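Side-chain contacts in D-galactonate dehydratase family member SEN1436 (Salmonella enterica subsp. enterica serovar Enteritidis, PDB 3TW9), which catalyses the magnesium-dependent dehydration of D-gluconate to 2-dehydro-3-deoxy-D-gluconate, though only with low activity in vitro: residues Q269-E274 and F373-Y378; K335-S340 and T347-P352; A362-D367 and G398-N403. All coordinates share one frame; numbering follows the deposited sequence. Where two conformers were deposited one is given.

Contact 1 (Q269-E274 and F373-Y378)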
ATOM      1  N   GLN C 269       1.112  17.388 -26.693  1.00 19.30           N
ATOM      2  CA  GLN C 269       1.251  16.039 -26.136  0.50 19.20           C
ATOM      3  C   GLN C 269       2.367  15.948 -25.097  1.00 25.57           C
ATOM      4  O   GLN C 269       3.295  15.134 -25.247  1.00 23.91           O
ATOM      5  CB  GLN C 269       1.498  15.024 -27.266  0.50 25.88           C
ATOM      6  CG  GLN C 269       0.429  14.995 -28.361  0.50 32.24           C
ATOM      7  CD  GLN C 269      -0.548  13.850 -28.179  0.50 30.86           C
ATOM      8  OE1 GLN C 269      -0.733  13.359 -27.070  0.50 42.89           O
ATOM      9  NE2 GLN C 269      -1.174  13.416 -29.271  0.50 32.20           N
ATOM     10  N   LEU C 270       2.297  16.796 -24.069  1.00 22.36           N
ATOM     11  CA  LEU C 270       3.269  16.759 -22.984  0.50 21.43           C
ATOM     12  C   LEU C 270       3.164  15.459 -22.205  1.00 17.18           C
ATOM     13  O   LEU C 270       2.087  14.881 -22.080  1.00 20.18           O
ATOM     14  CB  LEU C 270       3.085  17.954 -22.034  0.50 22.29           C
ATOM     15  CG  LEU C 270       3.804  19.246 -22.445  0.50 26.50           C
ATOM     16  CD1 LEU C 270       3.305  19.795 -23.778  0.50 16.91           C
ATOM     17  CD2 LEU C 270       3.685  20.304 -21.360  0.50 25.22           C
ATOM     18  N   PHE C 271       4.290  14.991 -21.697  1.00 20.21           N
ATOM     19  CA  PHE C 271       4.286  13.828 -20.816  1.00 16.06           C
ATOM     20  C   PHE C 271       3.568  14.187 -19.507  1.00 19.08           C
ATOM     21  O   PHE C 271       2.760  13.412 -18.998  1.00 22.26           O
ATOM     22  CB  PHE C 271       5.722  13.380 -20.553  1.00 20.15           C
ATOM     23  CG  PHE C 271       5.836  12.146 -19.716  1.00 23.87           C
ATOM     24  CD1 PHE C 271       5.644  10.895 -20.272  1.00 22.28           C
ATOM     25  CD2 PHE C 271       6.166  12.238 -18.355  1.00 23.41           C
ATOM     26  CE1 PHE C 271       5.762   9.734 -19.480  1.00 23.20           C
ATOM     27  CE2 PHE C 271       6.274  11.090 -17.575  1.00 15.98           C
ATOM     28  CZ  PHE C 271       6.089   9.850 -18.131  1.00 17.64           C
ATOM     29  N   TYR C 272       3.894  15.366 -18.982  1.00 20.96           N
ATOM     30  CA  TYR C 272       3.048  16.005 -17.991  1.00 18.70           C
ATOM     31  C   TYR C 272       3.230  17.512 -17.863  1.00 21.74           C
ATOM     32  O   TYR C 272       4.283  18.061 -18.202  1.00 18.74           O
ATOM     33  CB  TYR C 272       3.079  15.266 -16.641  1.00 15.31           C
ATOM     34  CG  TYR C 272       4.335  15.192 -15.810  1.00 17.76           C
ATOM     35  CD1 TYR C 272       5.018  16.351 -15.365  1.00 18.27           C
ATOM     36  CD2 TYR C 272       4.778  13.941 -15.354  1.00 18.15           C
ATOM     37  CE1 TYR C 272       6.140  16.229 -14.491  1.00 16.99           C
ATOM     38  CE2 TYR C 272       5.866  13.819 -14.531  1.00 20.53           C
ATOM     39  CZ  TYR C 272       6.553  14.943 -14.105  1.00 17.77           C
ATOM     40  OH  TYR C 272       7.630  14.734 -13.243  1.00 20.02           O
ATOM     41  N   LEU C 273       2.170  18.160 -17.375  1.00 17.74           N
ATOM     42  CA  LEU C 273       2.206  19.572 -16.975  1.00 19.80           C
ATOM     43  C   LEU C 273       2.166  19.567 -15.456  1.00 21.00           C
ATOM     44  O   LEU C 273       1.255  18.983 -14.863  1.00 18.82           O
ATOM     45  CB  LEU C 273       0.982  20.307 -17.505  1.00 22.00           C
ATOM     46  CG  LEU C 273       0.880  21.824 -17.243  1.00 17.49           C
ATOM     47  CD1 LEU C 273       2.003  22.570 -17.991  1.00 20.97           C
ATOM     48  CD2 LEU C 273      -0.449  22.346 -17.707  1.00 19.92           C
ATOM     49  N   GLU C 274       3.166  20.199 -14.850  1.00 18.36           N
ATOM     50  CA  GLU C 274       3.472  20.043 -13.435  1.00 17.45           C
ATOM     51  C   GLU C 274       3.090  21.249 -12.585  1.00 20.34           C
ATOM     52  O   GLU C 274       3.282  22.403 -12.985  1.00 17.09           O
ATOM     53  CB  GLU C 274       4.966  19.753 -13.257  1.00 20.42           C
ATOM     54  CG  GLU C 274       5.340  19.508 -11.809  1.00 21.28           C
ATOM     55  CD  GLU C 274       6.802  19.427 -11.606  1.00 24.22           C
ATOM     56  OE1 GLU C 274       7.508  19.398 -12.619  1.00 26.06           O
ATOM     57  OE2 GLU C 274       7.230  19.364 -10.429  1.00 28.00           O
ATOM     58  N   PHE C 373       5.164   2.916 -11.356  1.00 17.82           N
ATOM     59  CA  PHE C 373       6.202   3.933 -11.607  1.00 14.86           C
ATOM     60  C   PHE C 373       5.928   4.728 -12.863  1.00 16.32           C
ATOM     61  O   PHE C 373       5.544   4.165 -13.913  1.00 22.84           O
ATOM     62  CB  PHE C 373       7.569   3.230 -11.728  1.00 18.02           C
ATOM     63  CG  PHE C 373       8.642   4.077 -12.353  1.00 24.01           C
ATOM     64  CD1 PHE C 373       9.381   4.964 -11.582  1.00 20.18           C
ATOM     65  CD2 PHE C 373       8.910   3.989 -13.716  1.00 20.34           C
ATOM     66  CE1 PHE C 373      10.387   5.764 -12.174  1.00 19.78           C
ATOM     67  CE2 PHE C 373       9.878   4.784 -14.296  1.00 24.40           C
ATOM     68  CZ  PHE C 373      10.640   5.648 -13.516  1.00 25.94           C
ATOM     69  N   GLY C 374       6.126   6.051 -12.783  1.00 15.70           N
ATOM     70  CA  GLY C 374       5.938   6.905 -13.967  1.00 19.59           C
ATOM     71  C   GLY C 374       7.251   7.387 -14.565  1.00 20.64           C
ATOM     72  O   GLY C 374       7.557   7.099 -15.744  1.00 18.79           O
ATOM     73  N   ILE C 375       8.010   8.152 -13.778  1.00 20.22           N
ATOM     74  CA  ILE C 375       9.278   8.717 -14.275  1.00 18.31           C
ATOM     75  C   ILE C 375      10.150   9.090 -13.085  1.00 21.15           C
ATOM     76  O   ILE C 375       9.638   9.305 -11.986  1.00 20.04           O
ATOM     77  CB  ILE C 375       9.079   9.929 -15.230  1.00 18.57           C
ATOM     78  CG1 ILE C 375      10.314  10.175 -16.101  1.00 22.98           C
ATOM     79  CG2 ILE C 375       8.725  11.231 -14.439  1.00 15.97           C
ATOM     80  CD1 ILE C 375      10.592   9.032 -17.072  1.00 19.45           C
ATOM     81  N   GLN C 376      11.469   9.135 -13.281  1.00 20.09           N
ATOM     82  CA  GLN C 376      12.355   9.686 -12.245  1.00 21.43           C
ATOM     83  C   GLN C 376      13.120  10.939 -12.697  1.00 27.73           C
ATOM     84  O   GLN C 376      14.072  10.875 -13.490  1.00 22.46           O
ATOM     85  CB  GLN C 376      13.324   8.644 -11.698  1.00 20.28           C
ATOM     86  CG  GLN C 376      14.091   9.121 -10.456  1.00 16.55           C
ATOM     87  CD  GLN C 376      13.133   9.620  -9.382  1.00 15.52           C
ATOM     88  OE1 GLN C 376      13.100  10.825  -9.055  1.00 24.57           O
ATOM     89  NE2 GLN C 376      12.371   8.704  -8.818  1.00 18.48           N
ATOM     90  N   GLU C 377      12.689  12.084 -12.190  1.00 18.82           N
ATOM     91  CA  GLU C 377      13.452  13.349 -12.318  1.00 17.01           C
ATOM     92  C   GLU C 377      14.838  13.118 -11.748  1.00 18.41           C
ATOM     93  O   GLU C 377      14.975  12.477 -10.721  1.00 22.08           O
ATOM     94  CB  GLU C 377      12.751  14.437 -11.504  1.00 17.72           C
ATOM     95  CG  GLU C 377      13.367  15.823 -11.617  1.00 18.43           C
ATOM     96  CD  GLU C 377      12.596  16.851 -10.804  1.00 20.20           C
ATOM     97  OE1 GLU C 377      11.912  16.454  -9.821  1.00 18.77           O
ATOM     98  OE2 GLU C 377      12.678  18.036 -11.161  1.00 25.45           O
ATOM     99  N   TYR C 378      15.858  13.623 -12.435  1.00 19.54           N
ATOM    100  CA  TYR C 378      17.237  13.375 -12.007  1.00 20.22           C
ATOM    101  C   TYR C 378      18.073  14.636 -12.157  1.00 17.51           C
ATOM    102  O   TYR C 378      18.042  15.295 -13.211  1.00 24.26           O
ATOM    103  CB  TYR C 378      17.900  12.212 -12.802  1.00 16.67           C
ATOM    104  CG  TYR C 378      19.287  11.922 -12.241  1.00 17.46           C
ATOM    105  CD1 TYR C 378      19.433  11.286 -11.018  1.00 21.68           C
ATOM    106  CD2 TYR C 378      20.445  12.361 -12.920  1.00 25.42           C
ATOM    107  CE1 TYR C 378      20.718  11.066 -10.459  1.00 25.17           C
ATOM    108  CE2 TYR C 378      21.721  12.161 -12.393  1.00 20.27           C
ATOM    109  CZ  TYR C 378      21.852  11.503 -11.156  1.00 26.60           C
ATOM    110  OH  TYR C 378      23.089  11.283 -10.587  1.00 25.54           O
TER
HETATM  111  O   HOH W   1      10.113  19.126 -12.923  1.00 23.94           O

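Contact 2 (K335-S340 and T347-P352)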
ATOM      1  N   LYS C 335       3.197   3.566   0.775  1.00 17.07           N
ATOM      2  CA  LYS C 335       1.734   3.527   0.948  1.00 21.93           C
ATOM      3  C   LYS C 335       1.061   4.400  -0.087  1.00 16.37           C
ATOM      4  O   LYS C 335       0.044   3.999  -0.668  1.00 18.21           O
ATOM      5  CB  LYS C 335       1.316   3.931   2.360  1.00 21.10           C
ATOM      6  CG  LYS C 335       1.734   2.913   3.382  1.00 24.14           C
ATOM      7  CD  LYS C 335       1.240   3.307   4.746  1.00 21.65           C
ATOM      8  CE  LYS C 335       1.858   2.375   5.779  1.00 24.12           C
ATOM      9  NZ  LYS C 335       1.752   2.993   7.134  1.00 25.92           N
ATOM     10  N   LEU C 336       1.672   5.562  -0.353  1.00 17.64           N
ATOM     11  CA  LEU C 336       1.132   6.508  -1.309  1.00 17.00           C
ATOM     12  C   LEU C 336       1.254   5.945  -2.740  1.00 20.43           C
ATOM     13  O   LEU C 336       0.338   6.077  -3.539  1.00 17.63           O
ATOM     14  CB  LEU C 336       1.881   7.834  -1.168  1.00 18.51           C
ATOM     15  CG  LEU C 336       1.671   8.945  -2.202  1.00 21.12           C
ATOM     16  CD1 LEU C 336       0.185   9.250  -2.405  1.00 18.28           C
ATOM     17  CD2 LEU C 336       2.397  10.167  -1.681  1.00 17.97           C
ATOM     18  N   ALA C 337       2.386   5.314  -3.040  1.00 17.74           N
ATOM     19  CA  ALA C 337       2.608   4.667  -4.350  1.00 20.49           C
ATOM     20  C   ALA C 337       1.524   3.611  -4.605  1.00 20.22           C
ATOM     21  O   ALA C 337       0.944   3.550  -5.680  1.00 16.19           O
ATOM     22  CB  ALA C 337       3.990   4.007  -4.378  1.00 22.06           C
ATOM     23  N   VAL C 338       1.245   2.808  -3.584  1.00 17.25           N
ATOM     24  CA  VAL C 338       0.175   1.797  -3.628  1.00 14.29           C
ATOM     25  C   VAL C 338      -1.223   2.425  -3.756  1.00 16.74           C
ATOM     26  O   VAL C 338      -2.038   1.973  -4.563  1.00 18.09           O
ATOM     27  CB  VAL C 338       0.243   0.848  -2.377  1.00 21.73           C
ATOM     28  CG1 VAL C 338      -1.044   0.036  -2.233  1.00 26.61           C
ATOM     29  CG2 VAL C 338       1.474  -0.071  -2.444  1.00 21.18           C
ATOM     30  N   TYR C 339      -1.493   3.493  -2.999  1.00 16.29           N
ATOM     31  CA  TYR C 339      -2.809   4.163  -3.072  1.00 18.59           C
ATOM     32  C   TYR C 339      -2.983   4.717  -4.506  1.00 19.40           C
ATOM     33  O   TYR C 339      -4.013   4.550  -5.121  1.00 18.59           O
ATOM     34  CB  TYR C 339      -2.902   5.295  -2.016  1.00 17.10           C
ATOM     35  CG  TYR C 339      -4.341   5.683  -1.686  1.00 17.20           C
ATOM     36  CD1 TYR C 339      -5.012   5.041  -0.673  1.00 20.65           C
ATOM     37  CD2 TYR C 339      -5.010   6.682  -2.401  1.00 18.31           C
ATOM     38  CE1 TYR C 339      -6.331   5.349  -0.373  1.00 20.57           C
ATOM     39  CE2 TYR C 339      -6.341   7.021  -2.099  1.00 21.48           C
ATOM     40  CZ  TYR C 339      -6.983   6.340  -1.064  1.00 23.38           C
ATOM     41  OH  TYR C 339      -8.301   6.599  -0.725  1.00 19.38           O
ATOM     42  N   SER C 340      -1.913   5.291  -5.041  1.00 16.85           N
ATOM     43  CA  SER C 340      -1.852   5.742  -6.435  1.00 15.85           C
ATOM     44  C   SER C 340      -2.088   4.605  -7.449  1.00 15.07           C
ATOM     45  O   SER C 340      -2.912   4.756  -8.384  1.00 19.20           O
ATOM     46  CB  SER C 340      -0.524   6.470  -6.653  1.00 20.71           C
ATOM     47  OG  SER C 340      -0.522   7.651  -5.862  1.00 19.81           O
ATOM     48  N   THR C 347       3.862   7.219 -10.228  1.00 17.35           N
ATOM     49  CA  THR C 347       4.776   7.952  -9.332  1.00 15.31           C
ATOM     50  C   THR C 347       5.775   8.821 -10.093  1.00 19.32           C
ATOM     51  O   THR C 347       6.195   8.483 -11.196  1.00 20.72           O
ATOM     52  CB  THR C 347       5.486   6.996  -8.371  1.00 18.62           C
ATOM     53  OG1 THR C 347       6.430   6.194  -9.097  1.00 15.21           O
ATOM     54  CG2 THR C 347       4.472   6.112  -7.648  1.00 23.95           C
ATOM     55  N   ALA C 348       6.115   9.970  -9.518  1.00 18.18           N
ATOM     56  CA  ALA C 348       7.139  10.844 -10.113  1.00 18.21           C
ATOM     57  C   ALA C 348       7.833  11.557  -8.971  1.00 15.44           C
ATOM     58  O   ALA C 348       7.811  12.788  -8.874  1.00 18.45           O
ATOM     59  CB  ALA C 348       6.541  11.810 -11.132  1.00 20.39           C
ATOM     60  N   TRP C 349       8.519  10.770  -8.151  1.00 18.23           N
ATOM     61  CA  TRP C 349       9.124  11.354  -6.921  1.00 18.67           C
ATOM     62  C   TRP C 349      10.032  12.521  -7.249  1.00 21.60           C
ATOM     63  O   TRP C 349      10.730  12.513  -8.279  1.00 18.66           O
ATOM     64  CB  TRP C 349       9.923  10.319  -6.178  1.00 21.43           C
ATOM     65  CG  TRP C 349       9.164   9.069  -5.863  1.00 21.39           C
ATOM     66  CD1 TRP C 349       9.529   7.792  -6.206  1.00 15.99           C
ATOM     67  CD2 TRP C 349       7.918   8.952  -5.129  1.00 20.13           C
ATOM     68  NE1 TRP C 349       8.596   6.895  -5.733  1.00 20.79           N
ATOM     69  CE2 TRP C 349       7.601   7.572  -5.073  1.00 20.12           C
ATOM     70  CE3 TRP C 349       7.043   9.879  -4.520  1.00 18.90           C
ATOM     71  CZ2 TRP C 349       6.449   7.079  -4.422  1.00 18.64           C
ATOM     72  CZ3 TRP C 349       5.874   9.394  -3.887  1.00 21.82           C
ATOM     73  CH2 TRP C 349       5.605   8.000  -3.831  1.00 21.28           C
ATOM     74  N   HIS C 350      10.016  13.526  -6.376  1.00 19.26           N
ATOM     75  CA  HIS C 350      10.806  14.720  -6.576  1.00 20.52           C
ATOM     76  C   HIS C 350      12.296  14.370  -6.606  1.00 14.28           C
ATOM     77  O   HIS C 350      12.771  13.653  -5.735  1.00 19.59           O
ATOM     78  CB  HIS C 350      10.513  15.725  -5.473  1.00 19.96           C
ATOM     79  CG  HIS C 350      10.918  17.123  -5.810  1.00 16.31           C
ATOM     80  ND1 HIS C 350      11.306  18.027  -4.844  1.00 20.03           N
ATOM     81  CD2 HIS C 350      11.036  17.763  -7.000  1.00 16.15           C
ATOM     82  CE1 HIS C 350      11.625  19.170  -5.424  1.00 19.35           C
ATOM     83  NE2 HIS C 350      11.452  19.044  -6.727  1.00 21.07           N
ATOM     84  N   GLY C 351      12.985  14.856  -7.642  1.00 21.87           N
ATOM     85  CA  GLY C 351      14.426  14.588  -7.820  1.00 22.61           C
ATOM     86  C   GLY C 351      15.237  15.826  -8.172  1.00 22.77           C
ATOM     87  O   GLY C 351      15.845  15.904  -9.261  1.00 27.30           O
ATOM     88  N   PRO C 352      15.275  16.811  -7.254  1.00 21.63           N
ATOM     89  CA  PRO C 352      15.969  18.059  -7.532  1.00 22.48           C
ATOM     90  C   PRO C 352      17.435  17.956  -7.079  1.00 20.56           C
ATOM     91  O   PRO C 352      17.938  16.841  -6.894  1.00 24.60           O
ATOM     92  CB  PRO C 352      15.199  19.033  -6.644  1.00 21.26           C
ATOM     93  CG  PRO C 352      14.942  18.219  -5.395  1.00 14.97           C
ATOM     94  CD  PRO C 352      14.697  16.816  -5.889  1.00 22.24           C
TER

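Contact 3 (A362-D367 and G398-N403)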
ATOM      1  N   ALA C 362      16.692   6.205  -2.257  1.00 20.33           N
ATOM      2  CA  ALA C 362      15.365   5.865  -1.735  1.00 21.86           C
ATOM      3  C   ALA C 362      14.285   5.981  -2.818  1.00 19.16           C
ATOM      4  O   ALA C 362      13.515   5.026  -2.978  1.00 22.23           O
ATOM      5  CB  ALA C 362      15.002   6.749  -0.561  1.00 23.87           C
ATOM      6  N   ASN C 363      14.264   7.106  -3.555  1.00 17.56           N
ATOM      7  CA  ASN C 363      13.354   7.304  -4.731  1.00 13.99           C
ATOM      8  C   ASN C 363      13.439   6.117  -5.653  1.00 21.66           C
ATOM      9  O   ASN C 363      12.439   5.619  -6.119  1.00 16.25           O
ATOM     10  CB  ASN C 363      13.718   8.511  -5.603  1.00 16.79           C
ATOM     11  CG  ASN C 363      13.396   9.879  -4.967  1.00 22.78           C
ATOM     12  OD1 ASN C 363      12.809   9.990  -3.881  1.00 21.41           O
ATOM     13  ND2 ASN C 363      13.784  10.929  -5.671  1.00 18.32           N
ATOM     14  N   MET C 364      14.664   5.676  -5.941  1.00 25.01           N
ATOM     15  CA  MET C 364      14.865   4.675  -6.981  1.00 23.03           C
ATOM     16  C   MET C 364      14.516   3.263  -6.535  1.00 19.16           C
ATOM     17  O   MET C 364      14.037   2.476  -7.333  1.00 20.73           O
ATOM     18  CB  MET C 364      16.286   4.792  -7.555  1.00 21.82           C
ATOM     19  CG  MET C 364      16.453   6.062  -8.384  1.00 18.57           C
ATOM     20  SD  MET C 364      18.155   6.225  -8.973  1.00 23.80           S
ATOM     21  CE  MET C 364      18.015   7.741  -9.930  1.00 22.42           C
ATOM     22  N   HIS C 365      14.733   2.942  -5.260  1.00 18.02           N
ATOM     23  CA  HIS C 365      14.233   1.674  -4.695  1.00 19.25           C
ATOM     24  C   HIS C 365      12.709   1.579  -4.706  1.00 22.79           C
ATOM     25  O   HIS C 365      12.144   0.522  -4.990  1.00 22.27           O
ATOM     26  CB  HIS C 365      14.757   1.431  -3.276  1.00 23.05           C
ATOM     27  CG  HIS C 365      16.188   0.995  -3.242  1.00 23.73           C
ATOM     28  ND1 HIS C 365      16.562  -0.325  -3.169  1.00 18.75           N
ATOM     29  CD2 HIS C 365      17.342   1.703  -3.313  1.00 31.43           C
ATOM     30  CE1 HIS C 365      17.879  -0.417  -3.183  1.00 22.89           C
ATOM     31  NE2 HIS C 365      18.377   0.800  -3.278  1.00 27.79           N
ATOM     32  N   LEU C 366      12.054   2.690  -4.387  1.00 17.53           N
ATOM     33  CA  LEU C 366      10.606   2.773  -4.609  1.00 20.93           C
ATOM     34  C   LEU C 366      10.288   2.580  -6.097  1.00 18.92           C
ATOM     35  O   LEU C 366       9.434   1.760  -6.442  1.00 20.96           O
ATOM     36  CB  LEU C 366      10.088   4.115  -4.102  1.00 17.61           C
ATOM     37  CG  LEU C 366      10.103   4.281  -2.573  1.00 18.83           C
ATOM     38  CD1 LEU C 366       9.975   5.734  -2.238  1.00 17.35           C
ATOM     39  CD2 LEU C 366       8.993   3.485  -1.879  1.00 21.45           C
ATOM     40  N   ASP C 367      10.986   3.307  -6.968  1.00 20.86           N
ATOM     41  CA  ASP C 367      10.730   3.286  -8.411  1.00 13.93           C
ATOM     42  C   ASP C 367      10.811   1.851  -8.959  1.00 20.65           C
ATOM     43  O   ASP C 367       9.972   1.439  -9.743  1.00 21.84           O
ATOM     44  CB  ASP C 367      11.806   4.089  -9.142  1.00 23.11           C
ATOM     45  CG  ASP C 367      11.655   5.566  -8.975  1.00 17.88           C
ATOM     46  OD1 ASP C 367      10.523   6.061  -8.690  1.00 21.41           O
ATOM     47  OD2 ASP C 367      12.673   6.258  -9.161  1.00 20.94           O
ATOM     48  N   GLY C 398      19.966   7.869 -20.217  1.00 29.91           N
ATOM     49  CA  GLY C 398      18.587   8.111 -19.819  1.00 30.34           C
ATOM     50  C   GLY C 398      17.961   7.078 -18.910  1.00 27.20           C
ATOM     51  O   GLY C 398      16.753   7.139 -18.632  1.00 28.03           O
ATOM     52  N   TYR C 399      18.750   6.114 -18.462  1.00 24.14           N
ATOM     53  CA  TYR C 399      18.283   5.163 -17.449  1.00 20.54           C
ATOM     54  C   TYR C 399      19.191   5.157 -16.260  1.00 24.24           C
ATOM     55  O   TYR C 399      20.408   5.274 -16.405  1.00 25.28           O
ATOM     56  CB  TYR C 399      18.172   3.712 -17.996  1.00 18.65           C
ATOM     57  CG  TYR C 399      17.025   3.462 -18.938  1.00 19.42           C
ATOM     58  CD1 TYR C 399      15.751   3.166 -18.458  1.00 24.68           C
ATOM     59  CD2 TYR C 399      17.205   3.541 -20.330  1.00 20.62           C
ATOM     60  CE1 TYR C 399      14.674   2.941 -19.341  1.00 20.99           C
ATOM     61  CE2 TYR C 399      16.144   3.317 -21.211  1.00 27.29           C
ATOM     62  CZ  TYR C 399      14.879   3.016 -20.697  1.00 24.39           C
ATOM     63  OH  TYR C 399      13.822   2.796 -21.522  1.00 27.69           O
ATOM     64  N   ALA C 400      18.606   4.992 -15.073  1.00 24.40           N
ATOM     65  CA  ALA C 400      19.390   4.764 -13.875  1.00 26.97           C
ATOM     66  C   ALA C 400      19.398   3.286 -13.502  1.00 25.87           C
ATOM     67  O   ALA C 400      18.362   2.591 -13.583  1.00 26.84           O
ATOM     68  CB  ALA C 400      18.880   5.603 -12.706  1.00 27.45           C
ATOM     69  N   TYR C 401      20.573   2.824 -13.073  1.00 25.22           N
ATOM     70  CA  TYR C 401      20.767   1.429 -12.664  1.00 27.38           C
ATOM     71  C   TYR C 401      21.312   1.408 -11.242  1.00 33.87           C
ATOM     72  O   TYR C 401      22.436   1.854 -10.987  1.00 30.24           O
ATOM     73  CB  TYR C 401      21.701   0.664 -13.642  1.00 26.21           C
ATOM     74  CG  TYR C 401      21.234   0.685 -15.082  1.00 24.80           C
ATOM     75  CD1 TYR C 401      20.376  -0.296 -15.566  1.00 24.90           C
ATOM     76  CD2 TYR C 401      21.626   1.708 -15.956  1.00 31.33           C
ATOM     77  CE1 TYR C 401      19.916  -0.270 -16.878  1.00 28.20           C
ATOM     78  CE2 TYR C 401      21.177   1.740 -17.264  1.00 25.45           C
ATOM     79  CZ  TYR C 401      20.325   0.746 -17.721  1.00 23.34           C
ATOM     80  OH  TYR C 401      19.867   0.774 -19.012  1.00 27.44           O
ATOM     81  N   LEU C 402      20.494   0.928 -10.309  1.00 30.41           N
ATOM     82  CA  LEU C 402      20.917   0.793  -8.928  1.00 36.60           C
ATOM     83  C   LEU C 402      21.901  -0.355  -8.805  1.00 35.63           C
ATOM     84  O   LEU C 402      21.720  -1.383  -9.458  1.00 31.22           O
ATOM     85  CB  LEU C 402      19.715   0.479  -8.031  1.00 32.53           C
ATOM     86  CG  LEU C 402      18.748   1.600  -7.664  1.00 33.40           C
ATOM     87  CD1 LEU C 402      17.604   1.003  -6.831  1.00 31.05           C
ATOM     88  CD2 LEU C 402      19.425   2.743  -6.918  1.00 27.04           C
ATOM     89  N   ASN C 403      22.917  -0.193  -7.949  1.00 32.80           N
ATOM     90  CA  ASN C 403      23.735  -1.346  -7.554  1.00 35.59           C
ATOM     91  C   ASN C 403      22.850  -2.317  -6.790  1.00 39.34           C
ATOM     92  O   ASN C 403      21.771  -1.929  -6.318  1.00 34.74           O
ATOM     93  CB  ASN C 403      25.010  -0.938  -6.780  1.00 32.23           C
ATOM     94  CG  ASN C 403      24.729  -0.399  -5.363  1.00 30.00           C
ATOM     95  OD1 ASN C 403      24.100  -1.062  -4.548  1.00 30.21           O
ATOM     96  ND2 ASN C 403      25.234   0.803  -5.069  1.00 26.74           N
TER

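Contact 1 (Q269-E274 and F373-Y378)
F271, Y272 and I375 form the apolar part of this contact, reaching toward one another across the interior of the barrel, the two aromatics from where the chain enters strand 272-274 and I375 from just before strand 376-377. The backbones stay well apart, 9.7 Å between the CA atoms of F271 and I375, so large side chains are needed to bridge the gap. The branched I375 meets two rings at once. Its CB lies 3.8 Å from F271 CE2, while its CG2 branch sits 3.9 Å from Y272 CE2 and as near Y272 OH. Both rings take it at a slant. F271 turns CG anti to its backbone N (chi1 -177°), which carries the ring out to I375 and brings CZ, at the ring edge, 3.9 Å from G374 O. Y272 holds CG between the backbone N and carbonyl carbon instead (chi1 65°), which puts the CE2 and OH side of its ring beside I375 CG2. Its hydroxyl is hydrogen-bonded to that of Y150, so a tyrosine can serve the apolar layer with its ring and still satisfy a polar end.

The polar part is bridged by water. One water molecule donates to E274 OE1 at 2.6 Å and, over a longer 3.3 Å, to E377 OE2. Both glutamates extend their chains fully before the carboxylate; E274 OE1 and E377 OE2 are 5.5 Å apart. R321 forms salt bridges to E274 OE2 and E377 OE1, and H152 is hydrogen-bonded to E377 OE2.

E274 is a magnesium ligand and E377 is assigned to substrate binding, so the contact spans the active site of this enolase-superfamily barrel. Two like charges facing each other would repel; the shared water and arginine probably ease this.

Contact 2 (K335-S340 and T347-P352)
W349 buries the most surface here, and it does so with the rim of its indole. Its benzo edge points at helix 330-342: CZ2 meets A337 CB at 3.9 Å and CZ3 meets L336 CD2 at 4.2 Å, both partners lying near the ring plane. The CA–CB bond of W349 does not itself aim at the helix; the length of the indole brings its far end there, with CG anti to the carbonyl carbon (chi1 -54°).

A337 comes next. At the closest point of the two backbones, 6.3 Å between the CA atoms of A337 and T347, a single methyl fits. That methyl touches the indole and also T347 CG2, at 3.9 Å. T347 turns its methyl rather than its hydroxyl to the helix, and its CB lies over one face of the indole, offset toward the rim.

Within the helix, S340 OG donates to L336 O at 2.9 Å, from above the carbonyl plane, opposite the face used by S340 N.

Around it, L336 also packs on W308 and I312 of helix 305-313 and on I320 of strand 319-320, while L366 and D367 of helix 357-369 touch W349. Helix 330-342 is thereby joined to the loop following strand 346-347, which carries H350, assigned to substrate binding, and its outer side meets the second subunit, where Y339 stacks on Y339 of that chain.

Contact 3 (A362-D367 and G398-N403)
The imidazole of H365 carries the methyl CD1 of L402 on one face, in a CH-pi contact: the carbon stands 3.6 Å from the ring centroid and only 13° off the normal, so it is centred over all five ring atoms. The ring of Y136 also meets this imidazole, their planes about 25° apart. At the edge, ND1 is bonded to the backbone N of Y136 and NE2 to L408 O, which fixes the rotation of the ring. Histidine suits the place because its edge is polar at two points while its face accepts hydrocarbon.

The other branch of L402 turns to M364, with CD2 lying 3.8 Å from M364 CB. From there the methionine runs on, extended beyond CG (chi2 177°), until its terminal methyl CE reaches A400 CB at 3.6 Å, where the small alanine lets it come close. M364 also touches I147 of strand 147-152, the antiparallel partner of strand 399-401 in the barrel sheet.

Since ND1 accepts from a backbone N-H and NE2 faces a carbonyl oxygen, the imidazole is probably neutral with its proton on NE2. Helix 357-369 is thus fastened to strand 399-401 and the residue that follows it by apolar and CH-pi contacts.

All three contacts lie in the enolase C-terminal-like barrel domain, their centres 12 to 15 Å apart. Along the chain, contact 2 is nested inside the loop closed by contact 1, contact 3 opens after contact 2 closes, and contacts 1 and 3 interlace. Segments 347-352, 362-367 and 373-378 follow one another and are tied together: G374 N and T347 O, E377 OE1 and G351 N, H350 O and N363 ND2, and Q376 NE2 and D367 OD2 all pair as probable hydrogen bonds. One mixed sheet holds strands 272-274, 346-347, 376-377 and 399-401. Contact 1 spans the active site, whereas contacts 2 and 3 pack helices 330-342 and 357-369, with H350 held to N363 and E377 to G351.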